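Local coordinates for aerobactin synthase IucA (Klebsiella pneumoniae subsp. pneumoniae, PDB 5JM8), which catalyses an ATP-dependent ligation in the assembly of the siderophore aerobactin, probably joining citrate to an acetylated hydroxylysine, at residues A257-T262 against L268-S273; E167-L170 against H176-L179; L179-V184 against E208-L213; Q199-R204 against Q326-A331. All blocks are in the same frame, centred on the assembly; numbering follows the deposited sequence.

The four contacts spread outward from the nucleotide. Contact 1, a β hairpin, lies nearest to it: the side chain of Thr262 is about 5 Å from the bound ATP and about 8 Å from the magnesium ion. Contact 2 touches the hairpin, their centres about 10 Å apart, and there Phe177 is about 13 Å from ATP. Strand 177-185 runs from contact 2 into contact 3, where the end of helix 198-209 also meets the hairpin through Asn209. The same helix carries contact 4, the centres of contacts 3 and 4 being about 14 Å apart; contact 4 ties the helix to the start of strand 329-334, of the sheet to which the hairpin belongs, with Gly329 about 14 Å from ATP.

Contact 1: A257-T262 against L268-S273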
loop_
_atom_site.group_PDB
_atom_site.type_symbol
_atom_site.label_atom_id
_atom_site.label_comp_id
_atom_site.label_asym_id
_atom_site.label_seq_id
_atom_site.Cartn_x
_atom_site.Cartn_y
_atom_site.Cartn_z
ATOM N N ALA A 257 6.658 5.190 17.954
ATOM C CA ALA A 257 5.602 4.554 17.180
ATOM C C ALA A 257 4.380 4.248 18.039
ATOM O O ALA A 257 4.493 4.112 19.255
ATOM C CB ALA A 257 6.129 3.279 16.540
ATOM N N PRO A 258 3.201 4.143 17.404
ATOM C CA PRO A 258 1.969 3.831 18.135
ATOM C C PRO A 258 1.856 2.353 18.487
ATOM O O PRO A 258 2.167 1.501 17.655
ATOM C CB PRO A 258 0.874 4.240 17.152
ATOM C CG PRO A 258 1.485 4.023 15.818
ATOM C CD PRO A 258 2.946 4.354 15.968
ATOM N N TRP A 259 1.411 2.062 19.706
ATOM C CA TRP A 259 1.236 0.687 20.163
ATOM C C TRP A 259 -0.221 0.406 20.498
ATOM O O TRP A 259 -0.919 1.266 21.029
ATOM C CB TRP A 259 2.113 0.418 21.380
ATOM C CG TRP A 259 3.555 0.345 21.041
ATOM C CD1 TRP A 259 4.406 1.392 20.849
ATOM C CD2 TRP A 259 4.328 -0.842 20.848
ATOM N NE1 TRP A 259 5.664 0.928 20.550
ATOM C CE2 TRP A 259 5.639 -0.441 20.541
ATOM C CE3 TRP A 259 4.032 -2.207 20.899
ATOM C CZ2 TRP A 259 6.656 -1.356 20.293
ATOM C CZ3 TRP A 259 5.043 -3.111 20.654
ATOM C CH2 TRP A 259 6.338 -2.684 20.354
ATOM N N LEU A 260 -0.664 -0.810 20.191
ATOM C CA LEU A 260 -2.047 -1.217 20.412
ATOM C C LEU A 260 -2.145 -2.233 21.546
ATOM O O LEU A 260 -1.538 -3.302 21.466
ATOM C CB LEU A 260 -2.637 -1.824 19.135
ATOM C CG LEU A 260 -3.132 -0.889 18.030
ATOM C CD1 LEU A 260 -2.003 -0.071 17.419
ATOM C CD2 LEU A 260 -3.838 -1.707 16.963
ATOM N N PRO A 261 -2.896 -1.910 22.613
ATOM C CA PRO A 261 -3.141 -2.977 23.589
ATOM C C PRO A 261 -3.958 -4.112 22.977
ATOM O O PRO A 261 -4.959 -3.852 22.311
ATOM C CB PRO A 261 -3.915 -2.272 24.712
ATOM C CG PRO A 261 -4.413 -0.997 24.120
ATOM C CD PRO A 261 -3.414 -0.611 23.078
ATOM N N THR A 262 -3.523 -5.351 23.188
ATOM C CA THR A 262 -4.200 -6.508 22.614
ATOM C C THR A 262 -5.233 -7.060 23.592
ATOM O O THR A 262 -5.501 -6.449 24.626
ATOM C CB THR A 262 -3.197 -7.617 22.238
ATOM O OG1 THR A 262 -2.594 -8.151 23.424
ATOM C CG2 THR A 262 -2.116 -7.063 21.323
ATOM N N LEU A 268 1.293 -5.441 24.099
ATOM C CA LEU A 268 1.115 -4.397 23.096
ATOM C C LEU A 268 1.610 -4.840 21.721
ATOM O O LEU A 268 2.506 -5.676 21.614
ATOM C CB LEU A 268 1.852 -3.128 23.522
ATOM C CG LEU A 268 1.181 -2.230 24.567
ATOM C CD1 LEU A 268 0.765 -3.005 25.803
ATOM C CD2 LEU A 268 2.110 -1.083 24.943
ATOM N N TYR A 269 1.022 -4.261 20.677
ATOM C CA TYR A 269 1.389 -4.570 19.299
ATOM C C TYR A 269 1.714 -3.302 18.510
ATOM O O TYR A 269 0.998 -2.305 18.593
ATOM C CB TYR A 269 0.256 -5.345 18.618
ATOM C CG TYR A 269 0.384 -5.463 17.113
ATOM C CD1 TYR A 269 1.367 -6.255 16.537
ATOM C CD2 TYR A 269 -0.495 -4.793 16.271
ATOM C CE1 TYR A 269 1.478 -6.369 15.160
ATOM C CE2 TYR A 269 -0.393 -4.900 14.895
ATOM C CZ TYR A 269 0.593 -5.689 14.345
ATOM O OH TYR A 269 0.689 -5.792 12.975
ATOM N N CYS A 270 2.815 -3.351 17.764
ATOM C CA CYS A 270 3.189 -2.288 16.836
ATOM C C CYS A 270 3.564 -2.922 15.499
ATOM O O CYS A 270 4.530 -3.678 15.412
ATOM C CB CYS A 270 4.346 -1.455 17.395
ATOM S SG CYS A 270 4.894 -0.099 16.328
ATOM N N ALA A 271 2.789 -2.609 14.465
ATOM C CA ALA A 271 2.886 -3.292 13.175
ATOM C C ALA A 271 4.281 -3.202 12.560
ATOM O O ALA A 271 4.693 -4.090 11.812
ATOM C CB ALA A 271 1.853 -2.722 12.206
ATOM N N THR A 272 4.999 -2.132 12.882
ATOM C CA THR A 272 6.322 -1.889 12.316
ATOM C C THR A 272 7.441 -2.390 13.226
ATOM O O THR A 272 8.616 -2.339 12.859
ATOM C CB THR A 272 6.539 -0.391 12.048
ATOM O OG1 THR A 272 6.380 0.342 13.268
ATOM C CG2 THR A 272 5.534 0.118 11.026
ATOM N N SER A 273 7.075 -2.870 14.411
ATOM C CA SER A 273 8.055 -3.368 15.368
ATOM C C SER A 273 8.320 -4.855 15.178
ATOM O O SER A 273 7.392 -5.664 15.124
ATOM C CB SER A 273 7.588 -3.111 16.798
ATOM O OG SER A 273 8.461 -3.726 17.731
#
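Cys270 sets its CB over one face of Trp259, 3.4 Å from the centroid of the six-membered ring and only 6° off the ring normal, a CH-pi contact almost over the centre. The sulfur follows the same face. With SG anti to the backbone N (chi1 -180°), it reaches over the five-membered ring, 4.5 Å from that centroid, and on to the methyl of Ala257 (SG to CB 3.6 Å). Leu268 closes another side of the indole, where its CB comes 3.5 Å from CE3 of Trp259.

Beneath this packing the antiparallel hairpin is pinned at a single hydrogen-bonded pair: Leu260 N gives to Tyr269 O at 2.7 Å, and Tyr269 N returns a bond to Leu260 O at 2.8 Å. The far end is looser. The type I turn from Cys270 to Ser273 brings Thr272 to the surface, where its OG1 stays 4.4 Å from Ala257 CB, and Pro258 is likewise exposed.

Beyond the strands, the hydroxyl of Thr262 binds the carbonyl of Ser267 within the hairpin. Cohesion thus comes from two short backbone bonds and a polarisable sulfur on an indole face, and the hairpin brings the Thr262 side chain to about 5 Å from the bound ATP.

Contact 2: E167-L170 against H176-L179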
loop_
_atom_site.group_PDB
_atom_site.type_symbol
_atom_site.label_atom_id
_atom_site.label_comp_id
_atom_site.label_asym_id
_atom_site.label_seq_id
_atom_site.Cartn_x
_atom_site.Cartn_y
_atom_site.Cartn_z
ATOM N N GLU A 167 -10.092 3.759 28.887
ATOM C CA GLU A 167 -10.265 4.242 27.521
ATOM C C GLU A 167 -8.985 4.146 26.700
ATOM O O GLU A 167 -9.039 4.014 25.478
ATOM C CB GLU A 167 -10.743 5.698 27.520
ATOM C CG GLU A 167 -12.216 5.890 27.849
ATOM C CD GLU A 167 -12.676 7.325 27.656
ATOM O OE1 GLU A 167 -11.819 8.202 27.412
ATOM O OE2 GLU A 167 -13.896 7.573 27.746
ATOM N N ARG A 168 -7.840 4.223 27.370
ATOM C CA ARG A 168 -6.559 4.303 26.680
ATOM C C ARG A 168 -5.785 2.991 26.716
ATOM O O ARG A 168 -5.127 2.629 25.743
ATOM C CB ARG A 168 -5.705 5.423 27.288
ATOM C CG ARG A 168 -4.454 5.754 26.479
ATOM C CD ARG A 168 -3.632 6.864 27.115
ATOM N NE ARG A 168 -2.401 7.115 26.372
ATOM C CZ ARG A 168 -1.399 7.873 26.804
ATOM N NH1 ARG A 168 -0.319 8.038 26.051
ATOM N NH2 ARG A 168 -1.469 8.464 27.987
ATOM N N TYR A 169 -5.876 2.272 27.832
ATOM C CA TYR A 169 -4.952 1.174 28.104
ATOM C C TYR A 169 -5.566 -0.213 27.904
ATOM O O TYR A 169 -4.852 -1.219 27.908
ATOM C CB TYR A 169 -4.411 1.324 29.529
ATOM C CG TYR A 169 -3.655 2.623 29.727
ATOM C CD1 TYR A 169 -2.702 3.036 28.805
ATOM C CD2 TYR A 169 -3.909 3.446 30.814
ATOM C CE1 TYR A 169 -2.013 4.219 28.965
ATOM C CE2 TYR A 169 -3.222 4.638 30.984
ATOM C CZ TYR A 169 -2.275 5.018 30.054
ATOM O OH TYR A 169 -1.583 6.198 30.206
ATOM N N LEU A 170 -6.881 -0.264 27.715
ATOM C CA LEU A 170 -7.559 -1.500 27.341
ATOM C C LEU A 170 -7.835 -1.492 25.839
ATOM O O LEU A 170 -7.816 -0.435 25.213
ATOM C CB LEU A 170 -8.863 -1.661 28.121
ATOM C CG LEU A 170 -8.757 -1.658 29.646
ATOM C CD1 LEU A 170 -10.143 -1.714 30.239
ATOM C CD2 LEU A 170 -7.910 -2.811 30.156
ATOM N N HIS A 176 -4.600 3.591 20.955
ATOM C CA HIS A 176 -3.184 3.357 20.748
ATOM C C HIS A 176 -2.389 4.473 21.407
ATOM O O HIS A 176 -2.919 5.554 21.669
ATOM C CB HIS A 176 -2.856 3.258 19.261
ATOM C CG HIS A 176 -3.210 4.482 18.477
ATOM N ND1 HIS A 176 -4.440 4.654 17.878
ATOM C CD2 HIS A 176 -2.488 5.587 18.179
ATOM C CE1 HIS A 176 -4.462 5.818 17.254
ATOM N NE2 HIS A 176 -3.289 6.403 17.420
ATOM N N PHE A 177 -1.123 4.201 21.694
ATOM C CA PHE A 177 -0.274 5.178 22.361
ATOM C C PHE A 177 1.199 4.839 22.181
ATOM O O PHE A 177 1.555 3.669 22.047
ATOM C CB PHE A 177 -0.617 5.247 23.850
ATOM C CG PHE A 177 -0.582 3.914 24.541
ATOM C CD1 PHE A 177 0.624 3.352 24.929
ATOM C CD2 PHE A 177 -1.753 3.223 24.806
ATOM C CE1 PHE A 177 0.662 2.129 25.562
ATOM C CE2 PHE A 177 -1.721 1.998 25.441
ATOM C CZ PHE A 177 -0.512 1.450 25.820
ATOM N N PRO A 178 2.067 5.864 22.178
ATOM C CA PRO A 178 3.500 5.571 22.135
ATOM C C PRO A 178 4.001 5.137 23.509
ATOM O O PRO A 178 3.369 5.470 24.512
ATOM C CB PRO A 178 4.112 6.903 21.707
ATOM C CG PRO A 178 3.193 7.917 22.282
ATOM C CD PRO A 178 1.809 7.314 22.240
ATOM N N LEU A 179 5.110 4.407 23.555
ATOM C CA LEU A 179 5.652 3.937 24.824
ATOM C C LEU A 179 6.243 5.077 25.637
ATOM O O LEU A 179 6.549 6.140 25.102
ATOM C CB LEU A 179 6.732 2.878 24.596
ATOM C CG LEU A 179 6.302 1.563 23.953
ATOM C CD1 LEU A 179 7.498 0.635 23.839
ATOM C CD2 LEU A 179 5.187 0.912 24.753
#
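Tyr169 points its ring edge at the face of Phe177, a T-shaped pair with planes 79° apart and centroids separated by 5.4 Å. The touching atoms are CD1 of Tyr169 and CE2 of Phe177, at 3.7 Å. The same CE2 is met a second time, at the ring edge, by the carbonyl oxygen of Arg168, at 3.5 Å. Arg168 brings its side chain obliquely across, with NE and NH1 each 3.6 Å from CB of Phe177. Its guanidinium stands nearly perpendicular to the phenyl plane (89°), and the edge of the group, rather than its face, meets that methylene. The tip of the same arginine passes more loosely by the proline, NH1 lying 4.4 Å from Pro178 CD.

One step out, the arginine chain is extended from CG to NE, and a salt bridge from NH1 to Glu254 fixes its end. Tyr169 meets the rings of His227 and Trp229, while Pro228 touches both aromatic partners of the T-shaped pair. On the strand side, His176 hydrogen-bonds Glu133 of the second subunit.

No hydrogen bond spans the two segments, so the last turn of helix 163-169 is attached to the start of strand 177-185 by aromatic and weakly polar contacts: the partly positive rim of the phenyl ring should favour the carbonyl beside it, and the arginine's charge is answered elsewhere, by Glu254.

Contact 3: L179-V184 against E208-L213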
loop_
_atom_site.group_PDB
_atom_site.type_symbol
_atom_site.label_atom_id
_atom_site.label_comp_id
_atom_site.label_asym_id
_atom_site.label_seq_id
_atom_site.Cartn_x
_atom_site.Cartn_y
_atom_site.Cartn_z
ATOM N N LEU A 179 5.110 4.407 23.555
ATOM C CA LEU A 179 5.652 3.937 24.824
ATOM C C LEU A 179 6.243 5.077 25.637
ATOM O O LEU A 179 6.549 6.140 25.102
ATOM C CB LEU A 179 6.732 2.878 24.596
ATOM C CG LEU A 179 6.302 1.563 23.953
ATOM C CD1 LEU A 179 7.498 0.635 23.839
ATOM C CD2 LEU A 179 5.187 0.912 24.753
ATOM N N ARG A 180 6.394 4.839 26.936
ATOM C CA ARG A 180 7.163 5.719 27.799
ATOM C C ARG A 180 8.588 5.190 27.836
ATOM O O ARG A 180 8.800 3.983 27.728
ATOM C CB ARG A 180 6.558 5.775 29.200
ATOM C CG ARG A 180 7.232 6.759 30.133
ATOM C CD ARG A 180 6.488 6.827 31.450
ATOM N NE ARG A 180 7.047 7.821 32.360
ATOM C CZ ARG A 180 6.730 9.111 32.347
ATOM N NH1 ARG A 180 5.861 9.583 31.462
ATOM N NH2 ARG A 180 7.288 9.934 33.222
ATOM N N TRP A 181 9.562 6.084 27.982
ATOM C CA TRP A 181 10.966 5.698 27.870
ATOM C C TRP A 181 11.841 6.287 28.973
ATOM O O TRP A 181 11.741 7.472 29.287
ATOM C CB TRP A 181 11.513 6.129 26.509
ATOM C CG TRP A 181 10.850 5.455 25.341
ATOM C CD1 TRP A 181 9.733 5.873 24.677
ATOM C CD2 TRP A 181 11.271 4.247 24.696
ATOM N NE1 TRP A 181 9.433 5.000 23.660
ATOM C CE2 TRP A 181 10.362 3.992 23.652
ATOM C CE3 TRP A 181 12.328 3.356 24.903
ATOM C CZ2 TRP A 181 10.478 2.885 22.816
ATOM C CZ3 TRP A 181 12.441 2.258 24.073
ATOM C CH2 TRP A 181 11.523 2.032 23.042
ATOM N N PHE A 182 12.692 5.441 29.551
ATOM C CA PHE A 182 13.700 5.875 30.514
ATOM C C PHE A 182 15.100 5.659 29.959
ATOM O O PHE A 182 15.387 4.613 29.376
ATOM C CB PHE A 182 13.583 5.110 31.838
ATOM C CG PHE A 182 12.347 5.425 32.637
ATOM C CD1 PHE A 182 11.472 6.433 32.259
ATOM C CD2 PHE A 182 12.070 4.706 33.785
ATOM C CE1 PHE A 182 10.343 6.707 33.009
ATOM C CE2 PHE A 182 10.943 4.974 34.536
ATOM C CZ PHE A 182 10.081 5.975 34.149
ATOM N N ALA A 183 15.972 6.643 30.149
ATOM C CA ALA A 183 17.400 6.426 29.962
ATOM C C ALA A 183 17.944 5.883 31.276
ATOM O O ALA A 183 17.833 6.535 32.313
ATOM C CB ALA A 183 18.108 7.704 29.558
ATOM N N VAL A 184 18.511 4.681 31.225
ATOM C CA VAL A 184 18.901 3.958 32.431
ATOM C C VAL A 184 20.340 3.459 32.357
ATOM O O VAL A 184 20.761 2.909 31.339
ATOM C CB VAL A 184 17.971 2.750 32.671
ATOM C CG1 VAL A 184 18.341 2.031 33.962
ATOM C CG2 VAL A 184 16.517 3.191 32.702
ATOM N N GLU A 208 13.956 1.162 16.317
ATOM C CA GLU A 208 12.867 0.962 15.369
ATOM C C GLU A 208 11.512 1.396 15.930
ATOM O O GLU A 208 10.497 1.288 15.240
ATOM C CB GLU A 208 12.811 -0.508 14.933
ATOM C CG GLU A 208 12.391 -1.488 16.012
ATOM C CD GLU A 208 12.472 -2.932 15.547
ATOM O OE1 GLU A 208 13.000 -3.171 14.440
ATOM O OE2 GLU A 208 12.000 -3.826 16.285
ATOM N N ASN A 209 11.496 1.894 17.166
ATOM C CA ASN A 209 10.255 2.342 17.799
ATOM C C ASN A 209 10.278 3.806 18.224
ATOM O O ASN A 209 9.267 4.500 18.122
ATOM C CB ASN A 209 9.937 1.474 19.013
ATOM C CG ASN A 209 9.448 0.098 18.624
ATOM O OD1 ASN A 209 8.356 -0.049 18.074
ATOM N ND2 ASN A 209 10.250 -0.922 18.905
ATOM N N ALA A 210 11.426 4.265 18.713
ATOM C CA ALA A 210 11.588 5.662 19.102
ATOM C C ALA A 210 12.986 6.155 18.744
ATOM O O ALA A 210 13.794 6.439 19.629
ATOM C CB ALA A 210 11.332 5.829 20.583
ATOM N N PRO A 211 13.272 6.261 17.438
ATOM C CA PRO A 211 14.598 6.649 16.946
ATOM C C PRO A 211 15.075 7.985 17.504
ATOM O O PRO A 211 16.273 8.172 17.713
ATOM C CB PRO A 211 14.409 6.757 15.429
ATOM C CG PRO A 211 13.121 6.119 15.122
ATOM C CD PRO A 211 12.289 6.121 16.351
ATOM N N GLN A 212 14.144 8.903 17.737
ATOM C CA GLN A 212 14.505 10.265 18.115
ATOM C C GLN A 212 15.011 10.347 19.556
ATOM O O GLN A 212 15.415 11.417 20.014
ATOM C CB GLN A 212 13.314 11.215 17.919
ATOM C CG GLN A 212 12.137 11.002 18.864
ATOM C CD GLN A 212 11.150 9.954 18.371
ATOM O OE1 GLN A 212 11.438 9.182 17.455
ATOM N NE2 GLN A 212 9.970 9.927 18.981
ATOM N N LEU A 213 14.985 9.219 20.262
ATOM C CA LEU A 213 15.504 9.147 21.625
ATOM C C LEU A 213 16.915 8.578 21.656
ATOM O O LEU A 213 17.491 8.379 22.725
ATOM C CB LEU A 213 14.596 8.289 22.508
ATOM C CG LEU A 213 13.213 8.844 22.846
ATOM C CD1 LEU A 213 12.471 7.858 23.731
ATOM C CD2 LEU A 213 13.305 10.203 23.521
#
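Trp181 offers one face of its indole to Leu213 and an edge to Asn209. The leucine arrives by a single methyl: CD1 stands 3.7 Å from the centroid of the five-membered ring, 30° off its normal, and 3.3 Å from CG. Leu213 and the indole therefore meet in a CH-pi contact displaced toward the base of the tryptophan, whose CB is 3.4 Å from the same methyl. Farther along the ring, on the same side, the methyl of Ala210 comes within 3.7 Å of CE2. At the outer end, CB of Asn209 lies near the ring plane, 4.1 Å from CZ2; the two side chains run at about a right angle although amide and ring planes are only 31° apart.

The polar ends are satisfied away from this patch: Trp181 NE1 binds the carbonyl of Ala255, and Asn209 ND2 that of Phe205.

One large side chain of strand 177-185 is covered on one face and at one edge by the chain leaving helix 198-209, whose Pro211 packs on Arg274 of the third subunit. The strand runs between 221-226 and 249-255 in an antiparallel sheet, and Trp259 of hairpin strand 258-261 touches Leu179 and Asn209.

Contact 4: Q199-R204 against Q326-A331; sequences QQRLTR and QEDGWA
OD1 of Asp328 is gripped by both terminal nitrogens of Arg201: NH1 at 3.0 Å, and NH2 at 3.2 Å in a weaker bond. This salt bridge is forked onto one oxygen and does not pair two nitrogens with two oxygens. The guanidinium and carboxylate planes stand 84° apart, and NH1 approaches OD1 from above the carboxylate plane, 52° out of it, with an N-H...O angle of 140°.

The arginine reaches this place by a chain bent at chi2 and chi3, which carries it from helix 198-209 to the start of strand 329-334. There NH1 also lies 4.0 Å from CA of Gly329.

Each end of the bridge has further partners. Arg201 NE makes a second salt bridge, to Asp275, which also binds Arg204, and NH1 hydrogen-bonds the hydroxyl of Ser193. On the acid, OD2 lies close to a carboxylate oxygen of Glu350. Within the helix, the hydroxyl of Thr203 binds the carbonyl of Gln199 at 2.8 Å, and Gln200 NE2 hydrogen-bonds the carbonyl of Leu217 of the third subunit, and more weakly that of Asn215 of the same subunit.

Joined here are a helix at a subunit boundary and the start of an inner strand, 329-334, far away in sequence, through a buried charge network. The closeness of Asp328 and Glu350 would tend to raise the proton affinity of one of them, an effect that the positive charge of Arg201 probably offsets in part.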
loop_
_atom_site.group_PDB
_atom_site.type_symbol
_atom_site.label_atom_id
_atom_site.label_comp_id
_atom_site.label_asym_id
_atom_site.label_seq_id
_atom_site.Cartn_x
_atom_site.Cartn_y
_atom_site.Cartn_z
ATOM N N GLN A 199 21.918 -5.664 25.718
ATOM C CA GLN A 199 22.287 -4.326 25.273
ATOM C C GLN A 199 21.833 -4.088 23.838
ATOM O O GLN A 199 21.352 -3.008 23.495
ATOM C CB GLN A 199 23.802 -4.130 25.380
ATOM C CG GLN A 199 24.280 -2.740 24.987
ATOM C CD GLN A 199 25.781 -2.587 25.085
ATOM O OE1 GLN A 199 26.503 -3.542 25.378
ATOM N NE2 GLN A 199 26.264 -1.377 24.831
ATOM N N GLN A 200 21.986 -5.116 23.012
ATOM C CA GLN A 200 21.686 -5.030 21.591
ATOM C C GLN A 200 20.183 -5.035 21.293
ATOM O O GLN A 200 19.740 -4.365 20.358
ATOM C CB GLN A 200 22.368 -6.182 20.852
ATOM C CG GLN A 200 23.885 -6.057 20.777
ATOM C CD GLN A 200 24.569 -7.373 20.448
ATOM O OE1 GLN A 200 23.952 -8.438 20.489
ATOM N NE2 GLN A 200 25.853 -7.304 20.115
ATOM N N ARG A 201 19.402 -5.785 22.070
ATOM C CA ARG A 201 17.949 -5.803 21.879
ATOM C C ARG A 201 17.354 -4.420 22.078
ATOM O O ARG A 201 16.669 -3.897 21.201
ATOM C CB ARG A 201 17.252 -6.770 22.847
ATOM C CG ARG A 201 17.038 -8.206 22.357
ATOM C CD ARG A 201 16.394 -8.332 20.975
ATOM N NE ARG A 201 14.963 -8.630 20.998
ATOM C CZ ARG A 201 14.428 -9.763 21.443
ATOM N NH1 ARG A 201 15.188 -10.719 21.958
ATOM N NH2 ARG A 201 13.110 -9.929 21.390
ATOM N N LEU A 202 17.624 -3.841 23.244
ATOM C CA LEU A 202 17.075 -2.545 23.613
ATOM C C LEU A 202 17.509 -1.473 22.624
ATOM O O LEU A 202 16.781 -0.512 22.376
ATOM C CB LEU A 202 17.512 -2.175 25.030
ATOM C CG LEU A 202 17.129 -3.197 26.105
ATOM C CD1 LEU A 202 17.700 -2.802 27.460
ATOM C CD2 LEU A 202 15.616 -3.349 26.185
ATOM N N THR A 203 18.698 -1.647 22.056
ATOM C CA THR A 203 19.193 -0.742 21.028
ATOM C C THR A 203 18.332 -0.860 19.777
ATOM O O THR A 203 17.860 0.145 19.243
ATOM C CB THR A 203 20.662 -1.035 20.664
ATOM O OG1 THR A 203 21.497 -0.818 21.808
ATOM C CG2 THR A 203 21.125 -0.133 19.537
ATOM N N ARG A 204 18.134 -2.090 19.314
ATOM C CA ARG A 204 17.303 -2.345 18.142
ATOM C C ARG A 204 15.871 -1.897 18.387
ATOM O O ARG A 204 15.280 -1.200 17.563
ATOM C CB ARG A 204 17.314 -3.832 17.774
ATOM C CG ARG A 204 16.688 -4.132 16.416
ATOM C CD ARG A 204 16.567 -5.627 16.161
ATOM N NE ARG A 204 15.504 -6.242 16.951
ATOM C CZ ARG A 204 15.261 -7.549 16.987
ATOM N NH1 ARG A 204 14.270 -8.022 17.730
ATOM N NH2 ARG A 204 16.008 -8.383 16.279
ATOM N N GLN A 326 8.097 -16.811 19.976
ATOM C CA GLN A 326 9.077 -16.988 21.040
ATOM C C GLN A 326 9.310 -15.708 21.823
ATOM O O GLN A 326 9.545 -14.644 21.247
ATOM C CB GLN A 326 10.406 -17.478 20.465
ATOM C CG GLN A 326 10.338 -18.835 19.787
ATOM C CD GLN A 326 9.978 -19.954 20.745
ATOM O OE1 GLN A 326 10.092 -19.808 21.962
ATOM N NE2 GLN A 326 9.537 -21.079 20.197
ATOM N N GLU A 327 9.245 -15.829 23.145
ATOM C CA GLU A 327 9.585 -14.738 24.043
ATOM C C GLU A 327 11.040 -14.898 24.478
ATOM O O GLU A 327 11.324 -15.290 25.611
ATOM C CB GLU A 327 8.642 -14.726 25.246
ATOM C CG GLU A 327 7.175 -14.608 24.857
ATOM C CD GLU A 327 6.233 -14.869 26.016
ATOM O OE1 GLU A 327 6.690 -14.839 27.179
ATOM O OE2 GLU A 327 5.034 -15.119 25.760
ATOM N N ASP A 328 11.955 -14.586 23.562
ATOM C CA ASP A 328 13.371 -14.899 23.733
ATOM C C ASP A 328 14.166 -13.739 24.325
ATOM O O ASP A 328 15.378 -13.644 24.131
ATOM C CB ASP A 328 13.984 -15.309 22.387
ATOM C CG ASP A 328 13.792 -14.258 21.306
ATOM O OD1 ASP A 328 13.444 -13.106 21.640
ATOM O OD2 ASP A 328 13.996 -14.582 20.117
ATOM N N GLY A 329 13.481 -12.853 25.041
ATOM C CA GLY A 329 14.138 -11.724 25.671
ATOM C C GLY A 329 13.270 -11.063 26.720
ATOM O O GLY A 329 12.047 -11.017 26.591
ATOM N N TRP A 330 13.907 -10.554 27.768
ATOM C CA TRP A 330 13.200 -9.844 28.825
ATOM C C TRP A 330 14.144 -8.908 29.552
ATOM O O TRP A 330 15.362 -9.075 29.508
ATOM C CB TRP A 330 12.572 -10.821 29.819
ATOM C CG TRP A 330 13.572 -11.623 30.603
ATOM C CD1 TRP A 330 14.048 -12.864 30.295
ATOM C CD2 TRP A 330 14.211 -11.242 31.828
ATOM N NE1 TRP A 330 14.946 -13.278 31.249
ATOM C CE2 TRP A 330 15.064 -12.301 32.201
ATOM C CE3 TRP A 330 14.147 -10.110 32.646
ATOM C CZ2 TRP A 330 15.845 -12.260 33.354
ATOM C CZ3 TRP A 330 14.924 -10.071 33.790
ATOM C CH2 TRP A 330 15.761 -11.140 34.134
ATOM N N ALA A 331 13.573 -7.922 30.229
ATOM C CA ALA A 331 14.371 -6.970 30.977
ATOM C C ALA A 331 13.558 -6.381 32.118
ATOM O O ALA A 331 12.335 -6.517 32.161
ATOM C CB ALA A 331 14.879 -5.874 30.058
#